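Local coordinates for D-isomer specific 2-hydroxyacid dehydrogenase family protein (Aeromonas salmonicida subsp. salmonicida, PDB 3HG7), which probably acts as an NAD-binding oxidoreductase of the D-isomer specific 2-hydroxyacid dehydrogenase family, at residues T142-G147 with K190-A195; V197-L202 with F227-G232; V253-E258 with H279-S284. The protein carries 1 engineered substitution. All coordinates share one frame; numbering follows the deposited sequence.

Interaction 1. Residues T142-G147 with K190-A195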
ATOM      1  N   THR A 142      -9.165 -18.153  10.988  1.00 16.29           N
ATOM      2  CA  THR A 142      -9.986 -17.137  10.326  1.00 17.06           C
ATOM      3  C   THR A 142      -9.207 -15.890   9.970  1.00 16.59           C
ATOM      4  O   THR A 142      -8.642 -15.216  10.851  1.00 16.10           O
ATOM      5  CB  THR A 142     -11.106 -16.633  11.218  1.00 19.52           C
ATOM      6  OG1 THR A 142     -10.538 -16.274  12.489  1.00 27.28           O
ATOM      7  CG2 THR A 142     -12.164 -17.703  11.400  1.00 24.17           C
ATOM      8  N   LEU A 143      -9.228 -15.575   8.679  1.00 16.28           N
ATOM      9  CA  LEU A 143      -8.613 -14.352   8.164  1.00 16.37           C
ATOM     10  C   LEU A 143      -9.735 -13.336   8.014  1.00 17.43           C
ATOM     11  O   LEU A 143     -10.701 -13.620   7.336  1.00 17.03           O
ATOM     12  CB  LEU A 143      -7.967 -14.619   6.797  1.00 16.15           C
ATOM     13  CG  LEU A 143      -7.251 -13.469   6.072  1.00 14.93           C
ATOM     14  CD1 LEU A 143      -6.246 -12.761   6.979  1.00 15.92           C
ATOM     15  CD2 LEU A 143      -6.550 -13.930   4.781  1.00 16.32           C
ATOM     16  N   LEU A 144      -9.614 -12.187   8.683  1.00 18.11           N
ATOM     17  CA  LEU A 144     -10.469 -11.018   8.420  1.00 18.39           C
ATOM     18  C   LEU A 144      -9.704  -9.978   7.606  1.00 17.78           C
ATOM     19  O   LEU A 144      -8.618  -9.543   8.026  1.00 17.51           O
ATOM     20  CB  LEU A 144     -10.881 -10.358   9.733  1.00 19.16           C
ATOM     21  CG  LEU A 144     -11.766  -9.125   9.580  1.00 26.05           C
ATOM     22  CD1 LEU A 144     -13.003  -9.455   8.742  1.00 19.88           C
ATOM     23  CD2 LEU A 144     -12.143  -8.560  10.931  1.00 19.61           C
ATOM     24  N   ILE A 145     -10.274  -9.552   6.478  1.00 18.60           N
ATOM     25  CA  ILE A 145      -9.657  -8.517   5.644  1.00 19.04           C
ATOM     26  C   ILE A 145     -10.600  -7.312   5.539  1.00 21.51           C
ATOM     27  O   ILE A 145     -11.797  -7.474   5.233  1.00 22.38           O
ATOM     28  CB  ILE A 145      -9.308  -9.033   4.223  1.00 18.18           C
ATOM     29  CG1 ILE A 145      -8.446 -10.297   4.302  1.00 21.24           C
ATOM     30  CG2 ILE A 145      -8.635  -7.909   3.383  1.00 20.75           C
ATOM     31  CD1 ILE A 145      -8.173 -10.971   2.945  1.00 19.49           C
ATOM     32  N   LEU A 146     -10.061  -6.135   5.849  1.00 22.04           N
ATOM     33  CA  LEU A 146     -10.748  -4.856   5.673  1.00 23.28           C
ATOM     34  C   LEU A 146     -10.301  -4.251   4.358  1.00 24.20           C
ATOM     35  O   LEU A 146      -9.163  -3.814   4.202  1.00 24.97           O
ATOM     36  CB  LEU A 146     -10.444  -3.894   6.828  1.00 23.40           C
ATOM     37  CG  LEU A 146     -10.436  -4.442   8.254  1.00 29.84           C
ATOM     38  CD1 LEU A 146     -10.413  -3.277   9.218  1.00 24.22           C
ATOM     39  CD2 LEU A 146     -11.636  -5.330   8.524  1.00 24.28           C
ATOM     40  N   GLY A 147     -11.213  -4.245   3.400  1.00 25.06           N
ATOM     41  CA  GLY A 147     -10.917  -3.765   2.057  1.00 25.67           C
ATOM     42  C   GLY A 147     -11.089  -4.932   1.110  1.00 26.17           C
ATOM     43  O   GLY A 147     -10.472  -5.985   1.288  1.00 26.18           O
ATOM     44  N   LYS A 190     -18.076  -7.921  15.910  1.00 33.93           N
ATOM     45  CA  LYS A 190     -18.509  -9.312  15.829  1.00 34.62           C
ATOM     46  C   LYS A 190     -17.534 -10.139  14.984  1.00 34.17           C
ATOM     47  O   LYS A 190     -17.174 -11.256  15.362  1.00 34.10           O
ATOM     48  CB  LYS A 190     -19.937  -9.392  15.279  1.00 35.56           C
ATOM     49  CG  LYS A 190     -21.014  -9.184  16.342  1.00 39.82           C
ATOM     50  CD  LYS A 190     -22.020  -8.100  15.958  1.00 36.71           C
ATOM     51  CE  LYS A 190     -22.660  -8.331  14.588  1.00 40.05           C
ATOM     52  NZ  LYS A 190     -23.591  -7.230  14.225  1.00 37.27           N
ATOM     53  N   MET A 191     -17.098  -9.573  13.859  1.00 33.60           N
ATOM     54  CA  MET A 191     -16.108 -10.224  12.989  1.00 33.10           C
ATOM     55  C   MET A 191     -14.700 -10.314  13.598  1.00 31.63           C
ATOM     56  O   MET A 191     -14.002 -11.322  13.421  1.00 31.48           O
ATOM     57  CB  MET A 191     -16.079  -9.555  11.605  1.00 33.72           C
ATOM     58  CG  MET A 191     -17.260  -9.903  10.698  1.00 27.20           C
ATOM     59  SD  MET A 191     -17.855 -11.634  10.747  1.00 35.67           S
ATOM     60  CE  MET A 191     -19.052 -11.642  12.077  1.00 27.79           C
ATOM     61  N   LEU A 192     -14.296  -9.271  14.325  1.00 29.84           N
ATOM     62  CA  LEU A 192     -12.990  -9.228  14.981  1.00 27.87           C
ATOM     63  C   LEU A 192     -12.858 -10.302  16.038  1.00 26.67           C
ATOM     64  O   LEU A 192     -11.774 -10.892  16.241  1.00 24.87           O
ATOM     65  CB  LEU A 192     -12.751  -7.853  15.618  1.00 28.04           C
ATOM     66  CG  LEU A 192     -12.397  -6.671  14.694  1.00 32.08           C
ATOM     67  CD1 LEU A 192     -12.219  -5.388  15.508  1.00 28.16           C
ATOM     68  CD2 LEU A 192     -11.152  -6.939  13.845  1.00 28.40           C
ATOM     69  N   ALA A 193     -13.973 -10.549  16.725  1.00 25.92           N
ATOM     70  CA  ALA A 193     -14.001 -11.477  17.829  1.00 25.61           C
ATOM     71  C   ALA A 193     -13.588 -12.864  17.394  1.00 25.59           C
ATOM     72  O   ALA A 193     -13.059 -13.617  18.201  1.00 25.45           O
ATOM     73  CB  ALA A 193     -15.399 -11.514  18.456  1.00 25.99           C
ATOM     74  N   GLN A 194     -13.851 -13.205  16.131  1.00 26.22           N
ATOM     75  CA  GLN A 194     -13.511 -14.536  15.611  1.00 27.13           C
ATOM     76  C   GLN A 194     -12.294 -14.530  14.664  1.00 25.84           C
ATOM     77  O   GLN A 194     -12.037 -15.524  13.972  1.00 25.41           O
ATOM     78  CB  GLN A 194     -14.725 -15.193  14.937  1.00 28.66           C
ATOM     79  CG  GLN A 194     -15.096 -14.625  13.570  1.00 45.20           C
ATOM     80  CD  GLN A 194     -16.555 -14.843  13.240  1.00 30.38           C
ATOM     81  OE1 GLN A 194     -17.439 -14.355  13.947  1.00 45.83           O
ATOM     82  NE2 GLN A 194     -16.823 -15.585  12.166  1.00 45.60           N
ATOM     83  N   ALA A 195     -11.568 -13.415  14.647  1.00 24.91           N
ATOM     84  CA  ALA A 195     -10.426 -13.225  13.737  1.00 23.84           C
ATOM     85  C   ALA A 195      -9.074 -13.628  14.357  1.00 22.88           C
ATOM     86  O   ALA A 195      -8.677 -13.116  15.403  1.00 22.49           O
ATOM     87  CB  ALA A 195     -10.376 -11.769  13.220  1.00 23.84           C
TER

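Interaction 2. Residues V197-L202 with F227-G232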
ATOM      1  N   VAL A 197      -6.245 -13.576  12.320  1.00 19.10           N
ATOM      2  CA  VAL A 197      -5.387 -12.653  11.593  1.00 19.38           C
ATOM      3  C   VAL A 197      -6.313 -11.574  11.049  1.00 20.71           C
ATOM      4  O   VAL A 197      -7.400 -11.887  10.531  1.00 21.96           O
ATOM      5  CB  VAL A 197      -4.653 -13.343  10.422  1.00 19.40           C
ATOM      6  CG1 VAL A 197      -3.660 -12.374   9.774  1.00 15.38           C
ATOM      7  CG2 VAL A 197      -3.887 -14.586  10.905  1.00 15.30           C
ATOM      8  N   ILE A 198      -5.894 -10.320  11.179  1.00 20.39           N
ATOM      9  CA  ILE A 198      -6.644  -9.180  10.663  1.00 19.66           C
ATOM     10  C   ILE A 198      -5.758  -8.404   9.705  1.00 19.40           C
ATOM     11  O   ILE A 198      -4.610  -8.075  10.042  1.00 18.34           O
ATOM     12  CB  ILE A 198      -7.094  -8.224  11.790  1.00 19.16           C
ATOM     13  CG1 ILE A 198      -7.841  -8.975  12.895  1.00 26.47           C
ATOM     14  CG2 ILE A 198      -8.029  -7.148  11.230  1.00 26.48           C
ATOM     15  CD1 ILE A 198      -7.688  -8.337  14.254  1.00 19.70           C
ATOM     16  N   VAL A 199      -6.277  -8.123   8.507  1.00 19.32           N
ATOM     17  CA  VAL A 199      -5.514  -7.346   7.527  1.00 19.17           C
ATOM     18  C   VAL A 199      -6.309  -6.088   7.174  1.00 20.02           C
ATOM     19  O   VAL A 199      -7.351  -6.169   6.521  1.00 19.56           O
ATOM     20  CB  VAL A 199      -5.137  -8.179   6.258  1.00 19.24           C
ATOM     21  CG1 VAL A 199      -4.363  -7.323   5.259  1.00 16.92           C
ATOM     22  CG2 VAL A 199      -4.223  -9.345   6.637  1.00 17.68           C
ATOM     23  N   SER A 200      -5.822  -4.947   7.644  1.00 21.03           N
ATOM     24  CA  SER A 200      -6.371  -3.639   7.286  1.00 22.34           C
ATOM     25  C   SER A 200      -5.739  -3.048   6.013  1.00 23.96           C
ATOM     26  O   SER A 200      -4.536  -2.772   5.954  1.00 24.47           O
ATOM     27  CB  SER A 200      -6.231  -2.673   8.465  1.00 22.17           C
ATOM     28  OG  SER A 200      -6.959  -1.479   8.227  1.00 37.50           O
ATOM     29  N   VAL A 201      -6.548  -2.899   4.974  1.00 24.83           N
ATOM     30  CA  VAL A 201      -6.071  -2.348   3.721  1.00 26.31           C
ATOM     31  C   VAL A 201      -7.045  -1.249   3.308  1.00 28.25           C
ATOM     32  O   VAL A 201      -7.526  -1.237   2.179  1.00 28.94           O
ATOM     33  CB  VAL A 201      -6.041  -3.377   2.563  1.00 26.27           C
ATOM     34  CG1 VAL A 201      -4.875  -3.052   1.606  1.00 28.24           C
ATOM     35  CG2 VAL A 201      -5.973  -4.803   3.048  1.00 29.09           C
ATOM     36  N   LEU A 202      -7.356  -0.347   4.230  1.00 29.56           N
ATOM     37  CA  LEU A 202      -8.457   0.594   3.996  1.00 30.56           C
ATOM     38  C   LEU A 202      -7.971   1.914   3.423  1.00 30.95           C
ATOM     39  O   LEU A 202      -6.907   2.404   3.826  1.00 30.70           O
ATOM     40  CB  LEU A 202      -9.207   0.880   5.288  1.00 31.03           C
ATOM     41  CG  LEU A 202     -10.174  -0.159   5.843  1.00 38.15           C
ATOM     42  CD1 LEU A 202     -10.494   0.254   7.251  1.00 31.76           C
ATOM     43  CD2 LEU A 202     -11.456  -0.309   5.011  1.00 31.46           C
ATOM     44  N   PHE A 227      -2.358  -6.743  10.756  1.00 16.64           N
ATOM     45  CA  PHE A 227      -1.539  -6.072   9.721  1.00 16.31           C
ATOM     46  C   PHE A 227      -2.177  -4.756   9.333  1.00 17.64           C
ATOM     47  O   PHE A 227      -3.392  -4.708   9.058  1.00 17.72           O
ATOM     48  CB  PHE A 227      -1.490  -6.890   8.432  1.00 16.41           C
ATOM     49  CG  PHE A 227      -0.656  -8.141   8.517  1.00 15.02           C
ATOM     50  CD1 PHE A 227       0.560  -8.207   7.868  1.00 16.41           C
ATOM     51  CD2 PHE A 227      -1.122  -9.269   9.198  1.00 16.43           C
ATOM     52  CE1 PHE A 227       1.348  -9.371   7.936  1.00 15.25           C
ATOM     53  CE2 PHE A 227      -0.360 -10.429   9.273  1.00 15.46           C
ATOM     54  CZ  PHE A 227       0.875 -10.485   8.623  1.00 16.33           C
ATOM     55  N   ASN A 228      -1.360  -3.713   9.225  1.00 18.03           N
ATOM     56  CA  ASN A 228      -1.828  -2.510   8.569  1.00 17.67           C
ATOM     57  C   ASN A 228      -0.948  -2.160   7.402  1.00 18.15           C
ATOM     58  O   ASN A 228       0.219  -1.798   7.582  1.00 17.72           O
ATOM     59  CB  ASN A 228      -1.898  -1.314   9.496  1.00 17.90           C
ATOM     60  CG  ASN A 228      -2.606  -0.106   8.823  1.00 17.53           C
ATOM     61  OD1 ASN A 228      -3.304  -0.259   7.811  1.00 19.66           O
ATOM     62  ND2 ASN A 228      -2.410   1.073   9.371  1.00 19.08           N
ATOM     63  N   VAL A 229      -1.522  -2.280   6.213  1.00 20.30           N
ATOM     64  CA  VAL A 229      -0.805  -1.979   4.985  1.00 23.28           C
ATOM     65  C   VAL A 229      -1.546  -0.923   4.133  1.00 24.72           C
ATOM     66  O   VAL A 229      -1.160  -0.670   2.992  1.00 26.01           O
ATOM     67  CB  VAL A 229      -0.638  -3.244   4.166  1.00 24.69           C
ATOM     68  CG1 VAL A 229       0.282  -4.241   4.884  1.00 19.64           C
ATOM     69  CG2 VAL A 229      -2.003  -3.882   3.964  1.00 19.96           C
ATOM     70  N   GLY A 230      -2.617  -0.338   4.680  1.00 24.52           N
ATOM     71  CA  GLY A 230      -3.356   0.739   4.006  1.00 24.89           C
ATOM     72  C   GLY A 230      -2.728   2.105   4.232  1.00 25.50           C
ATOM     73  O   GLY A 230      -1.847   2.517   3.483  1.00 25.46           O
ATOM     74  N   ARG A 231      -3.180   2.821   5.260  1.00 26.76           N
ATOM     75  CA  ARG A 231      -2.539   4.090   5.641  1.00 28.29           C
ATOM     76  C   ARG A 231      -2.401   4.127   7.148  1.00 28.23           C
ATOM     77  O   ARG A 231      -3.228   3.555   7.856  1.00 28.53           O
ATOM     78  CB  ARG A 231      -3.344   5.316   5.162  1.00 30.36           C
ATOM     79  CG  ARG A 231      -3.927   5.246   3.737  1.00 51.29           C
ATOM     80  CD  ARG A 231      -2.880   5.444   2.620  1.00 33.38           C
ATOM     81  NE  ARG A 231      -2.052   6.642   2.795  1.00 51.87           N
ATOM     82  CZ  ARG A 231      -2.453   7.895   2.564  1.00 35.48           C
ATOM     83  NH1 ARG A 231      -3.695   8.155   2.154  1.00 52.09           N
ATOM     84  NH2 ARG A 231      -1.606   8.903   2.755  1.00 52.11           N
ATOM     85  N   GLY A 232      -1.378   4.818   7.640  1.00 28.54           N
ATOM     86  CA  GLY A 232      -1.146   4.934   9.073  1.00 29.98           C
ATOM     87  C   GLY A 232      -2.399   5.295   9.849  1.00 31.06           C
ATOM     88  O   GLY A 232      -2.558   4.913  11.011  1.00 30.69           O
TER
HETATM   89  O   HOH W   1      -6.461   2.949   6.442  1.00 25.10           O

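Interaction 3. Residues V253-E258 with H279-S284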
ATOM      1  N   VAL A 253       1.829  -6.052  12.690  1.00 15.94           N
ATOM      2  CA  VAL A 253       2.796  -5.871  11.585  1.00 15.74           C
ATOM      3  C   VAL A 253       2.360  -4.649  10.830  1.00 15.83           C
ATOM      4  O   VAL A 253       1.297  -4.655  10.201  1.00 15.53           O
ATOM      5  CB  VAL A 253       2.801  -7.089  10.612  1.00 15.30           C
ATOM      6  CG1 VAL A 253       3.862  -6.915   9.482  1.00 16.32           C
ATOM      7  CG2 VAL A 253       3.056  -8.379  11.386  1.00 15.11           C
ATOM      8  N   LEU A 254       3.192  -3.613  10.856  1.00 16.62           N
ATOM      9  CA  LEU A 254       2.794  -2.341  10.283  1.00 16.27           C
ATOM     10  C   LEU A 254       3.759  -1.915   9.206  1.00 15.58           C
ATOM     11  O   LEU A 254       4.958  -1.832   9.465  1.00 15.68           O
ATOM     12  CB  LEU A 254       2.768  -1.252  11.356  1.00 16.61           C
ATOM     13  CG  LEU A 254       1.909  -1.407  12.614  1.00 25.51           C
ATOM     14  CD1 LEU A 254       1.828  -0.048  13.273  1.00 18.00           C
ATOM     15  CD2 LEU A 254       0.527  -1.943  12.290  1.00 18.03           C
ATOM     16  N   ASP A 255       3.227  -1.666   8.009  1.00 15.00           N
ATOM     17  CA  ASP A 255       4.041  -1.207   6.882  1.00 15.09           C
ATOM     18  C   ASP A 255       3.885   0.322   6.718  1.00 16.44           C
ATOM     19  O   ASP A 255       4.699   0.977   6.078  1.00 15.26           O
ATOM     20  CB  ASP A 255       3.634  -1.930   5.593  1.00 15.19           C
ATOM     21  CG  ASP A 255       4.583  -1.653   4.445  1.00  7.39           C
ATOM     22  OD1 ASP A 255       5.824  -1.741   4.665  1.00 15.38           O
ATOM     23  OD2 ASP A 255       4.087  -1.286   3.347  1.00 15.63           O
ATOM     24  N   VAL A 256       2.855   0.871   7.353  1.00 18.93           N
ATOM     25  CA  VAL A 256       2.486   2.295   7.170  1.00 20.26           C
ATOM     26  C   VAL A 256       2.223   2.967   8.510  1.00 22.07           C
ATOM     27  O   VAL A 256       1.885   2.308   9.497  1.00 21.84           O
ATOM     28  CB  VAL A 256       1.270   2.450   6.260  1.00 20.23           C
ATOM     29  CG1 VAL A 256       1.622   2.023   4.846  1.00 19.40           C
ATOM     30  CG2 VAL A 256       0.046   1.665   6.819  1.00 19.25           C
ATOM     31  N   PHE A 257       2.405   4.287   8.546  1.00 24.48           N
ATOM     32  CA  PHE A 257       2.459   4.987   9.819  1.00 25.42           C
ATOM     33  C   PHE A 257       1.866   6.381   9.716  1.00 26.77           C
ATOM     34  O   PHE A 257       1.819   6.952   8.623  1.00 26.04           O
ATOM     35  CB  PHE A 257       3.901   5.029  10.315  1.00 24.40           C
ATOM     36  CG  PHE A 257       4.490   3.662  10.496  1.00 21.75           C
ATOM     37  CD1 PHE A 257       4.256   2.944  11.678  1.00 24.63           C
ATOM     38  CD2 PHE A 257       5.216   3.059   9.466  1.00 24.64           C
ATOM     39  CE1 PHE A 257       4.771   1.661  11.842  1.00 22.04           C
ATOM     40  CE2 PHE A 257       5.717   1.775   9.614  1.00 20.82           C
ATOM     41  CZ  PHE A 257       5.502   1.083  10.811  1.00 25.11           C
ATOM     42  N   GLU A 258       1.408   6.895  10.858  1.00 28.75           N
ATOM     43  CA  GLU A 258       0.904   8.279  10.967  1.00 31.37           C
ATOM     44  C   GLU A 258       1.955   9.289  10.475  1.00 31.99           C
ATOM     45  O   GLU A 258       1.610  10.306   9.864  1.00 31.61           O
ATOM     46  CB  GLU A 258       0.501   8.577  12.425  1.00 32.95           C
ATOM     47  CG  GLU A 258      -0.881   9.213  12.605  1.00 56.15           C
ATOM     48  CD  GLU A 258      -1.713   8.527  13.702  1.00 34.97           C
ATOM     49  OE1 GLU A 258      -1.245   8.427  14.861  1.00 56.15           O
ATOM     50  OE2 GLU A 258      -2.844   8.087  13.392  1.00 56.29           O
ATOM     51  N   HIS A 279       7.366   0.937   4.719  1.00 16.56           N
ATOM     52  CA  HIS A 279       6.428   1.165   3.629  1.00 18.18           C
ATOM     53  C   HIS A 279       6.898   0.553   2.302  1.00 16.89           C
ATOM     54  O   HIS A 279       7.032   1.244   1.291  1.00 16.57           O
ATOM     55  CB  HIS A 279       6.142   2.668   3.490  1.00 20.14           C
ATOM     56  CG  HIS A 279       4.831   2.976   2.837  1.00 23.52           C
ATOM     57  ND1 HIS A 279       4.328   4.255   2.754  1.00 22.34           N
ATOM     58  CD2 HIS A 279       3.906   2.170   2.261  1.00 22.50           C
ATOM     59  CE1 HIS A 279       3.160   4.230   2.133  1.00 23.82           C
ATOM     60  NE2 HIS A 279       2.875   2.976   1.828  1.00 24.18           N
ATOM     61  N   ASN A 280       7.143  -0.755   2.313  1.00 15.19           N
ATOM     62  CA  ASN A 280       7.667  -1.430   1.144  1.00 15.13           C
ATOM     63  C   ASN A 280       6.996  -2.785   0.914  1.00 14.88           C
ATOM     64  O   ASN A 280       7.555  -3.663   0.252  1.00 14.33           O
ATOM     65  CB  ASN A 280       9.214  -1.505   1.186  1.00 16.07           C
ATOM     66  CG  ASN A 280       9.747  -2.449   2.259  1.00 13.57           C
ATOM     67  OD1 ASN A 280       8.999  -2.945   3.135  1.00 17.36           O
ATOM     68  ND2 ASN A 280      11.050  -2.705   2.205  1.00 16.91           N
ATOM     69  N   SER A 281       5.773  -2.932   1.434  1.00 15.44           N
ATOM     70  CA  SER A 281       5.029  -4.207   1.285  1.00 14.76           C
ATOM     71  C   SER A 281       4.714  -4.523  -0.184  1.00 14.49           C
ATOM     72  O   SER A 281       4.666  -5.696  -0.580  1.00 14.16           O
ATOM     73  CB  SER A 281       3.753  -4.209   2.153  1.00 14.85           C
ATOM     74  OG  SER A 281       2.827  -3.184   1.738  1.00 16.08           O
ATOM     75  N   ALA A 282       4.505  -3.490  -1.018  1.00 14.94           N
ATOM     76  CA  ALA A 282       4.186  -3.756  -2.404  1.00 15.71           C
ATOM     77  C   ALA A 282       4.713  -2.631  -3.284  1.00 16.43           C
ATOM     78  O   ALA A 282       4.017  -1.658  -3.517  1.00 17.27           O
ATOM     79  CB  ALA A 282       2.668  -3.936  -2.578  1.00 16.98           C
ATOM     80  N   TYR A 283       5.956  -2.800  -3.717  1.00 15.29           N
ATOM     81  CA  TYR A 283       6.704  -1.847  -4.543  1.00 16.91           C
ATOM     82  C   TYR A 283       6.033  -1.670  -5.882  1.00 15.38           C
ATOM     83  O   TYR A 283       5.385  -2.587  -6.367  1.00 14.87           O
ATOM     84  CB  TYR A 283       8.125  -2.394  -4.759  1.00 20.20           C
ATOM     85  CG  TYR A 283       9.030  -1.365  -5.359  1.00 32.19           C
ATOM     86  CD1 TYR A 283       9.431  -1.426  -6.703  1.00 22.36           C
ATOM     87  CD2 TYR A 283       9.470  -0.298  -4.583  1.00 23.29           C
ATOM     88  CE1 TYR A 283      10.256  -0.419  -7.255  1.00 32.73           C
ATOM     89  CE2 TYR A 283      10.285   0.706  -5.120  1.00 33.05           C
ATOM     90  CZ  TYR A 283      10.671   0.638  -6.448  1.00 23.17           C
ATOM     91  OH  TYR A 283      11.480   1.652  -6.919  1.00 34.04           O
ATOM     92  N   SER A 284       6.184  -0.482  -6.497  1.00 15.65           N
ATOM     93  CA  SER A 284       5.648  -0.253  -7.844  1.00 16.11           C
ATOM     94  C   SER A 284       6.752  -0.626  -8.810  1.00 16.47           C
ATOM     95  O   SER A 284       7.692   0.170  -9.026  1.00 18.08           O
ATOM     96  CB  SER A 284       5.328   1.250  -8.060  1.00 14.65           C
ATOM     97  OG  SER A 284       4.178   1.652  -7.319  1.00 17.74           O
TER

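Interaction 1. Residues T142-G147 with K190-A195
Leu-144 meets Leu-192 methyl to methyl: CD2 of Leu-144 lies 3.5 Å from CD2 of Leu-192, a tight methyl contact, and the two side chains cross at a slant. They reach this spot differently. The side chain of Leu-144, on strand 142-146, sets off toward segment 190-195, with CG anti to its backbone N (chi1 180°). Leu-192 sets off away from the strand, and its outer part swings back; with CG anti to the carbonyl carbon (chi1 -75°), CD2 returns toward Leu-144. The same Leu-144 CD2 has Met-191 CB 4.1 Å away, but the methionine then bends off, and its side chain touches Leu-167 on strand 165-169. Lower on Leu-144, CB sits 3.8 Å from Ala-195 CB, where the chain has left helix 188-193 and is about to enter strand 197-200. At the start of the strand, Thr-142 comes up to Gln-194 O, but its hydroxyl is modelled too close to that oxygen for any bond to be trusted. The backbone N of Thr-142 has a sounder partner in the carboxylate of Asp-196. The helix end thus covers one side of the Rossmann-type sheet just before the chain joins it beside strand 142-146. With no reliable hydrogen bond between the segments, the contact is essentially apolar and rests on Leu-144 against Leu-192, Met-191 and Ala-195.

Interaction 2. Residues V197-L202 with F227-G232
Val-199 and Phe-227, Ser-200 and Asn-228 pair as parallel neighbours in the sheet. Phe-227 N donates to Ile-198 O (2.7 Å, 175° at the hydrogen), and Ser-200 N donates to Phe-227 O at 2.8 Å. Beyond the strands, Val-229 N reaches Ser-200 O at 3.1 Å; a weak bond from Gly-230 N ends on the same oxygen. A second set of polar bonds shapes the loop after Asn-228. Asn-228 OD1 accepts from Gly-230 N at 3.2 Å, an Asx turn with the donor above the carbonyl plane, while ND2 gives a bond to Arg-231 O. One water donates to Leu-202 O and is weakly joined to Arg-231 N; the arginine's NH1 forms a salt bridge with Asp-79. Apolar contacts line the face of Val-199 and Phe-227. Val-197 CG1 comes within 3.9 Å of Phe-227 CE2, and Val-199 CG2 lies obliquely by the same ring. Just beyond the strand ends, Val-201 CG1 meets Val-229 CG2 at 3.8 Å. Ser-200 OG and Leu-202 N are buried with no partner in the model, so the polar grip across this contact lies in the main-chain bonds, with hydrocarbon packing beside them.

Interaction 3. Residues V253-E258 with H279-S284
Asp-255 buries the most surface here, gripping the loop at His-279 to Ser-281 with both carboxylate oxygens. With CG anti to the backbone N (chi1 -171°), the carboxylate reaches out from the end of strand 251-254 toward the amides of the loop. Asp-255 OD1 takes Asn-280 N through its syn lone pair at 2.9 Å, and it also accepts a bond from Thr-277 OG1. Asp-255 OD2 is approached by Ser-281 N from above the carboxylate plane at 3.0 Å. Ser-281 OG also donates to OD2, although the position of that hydroxyl is less certain. One side chain therefore holds two successive amides and fixes the path of the loop.

His-279, next in buried surface, lays its ring beside this carboxylate: His-279 CD2 at the ring edge stands 3.6 Å from Asp-255 OD2. Val-256 completes the set, its CG1 lying over one face of the His-279 imidazole as a CH-pi contact, 3.6 Å from the centroid and offset toward the rim. The ring is further fixed by ND1, which hydrogen-bonds Glu-260, while NE2 makes a weak bond to a glycerol probably left from crystallisation. A histidine paired with a glutamate at the C-terminal ends of the parallel strands is consistent with the active site of D-2-hydroxyacid dehydrogenases, where family members use a histidine–glutamate pair in catalysis.

Overall arrangement
All three contacts reach one parallel Rossmann-type sheet. Interactions 1 and 2 meet where strands 142-146 and 197-200 run side by side, joined by probable backbone hydrogen bonds of Leu-144 O with Val-199 N and Leu-146 N with Val-199 O. Interactions 2 and 3 adjoin through strands 225-228 and 251-254, with backbone hydrogen bonds from Asn-228 to Val-253 and Asp-255. Interaction 1, partly buried and farthest from the chain's centre, is a hydrocarbon helix-to-sheet contact; interaction 2 is buried and combines strand pairing with apolar side chains. In interaction 3, buried except for His-279 and Asn-280, a carboxylate does the holding. Interaction 3 does not touch interaction 1, the nearest atoms being about 11 Å apart.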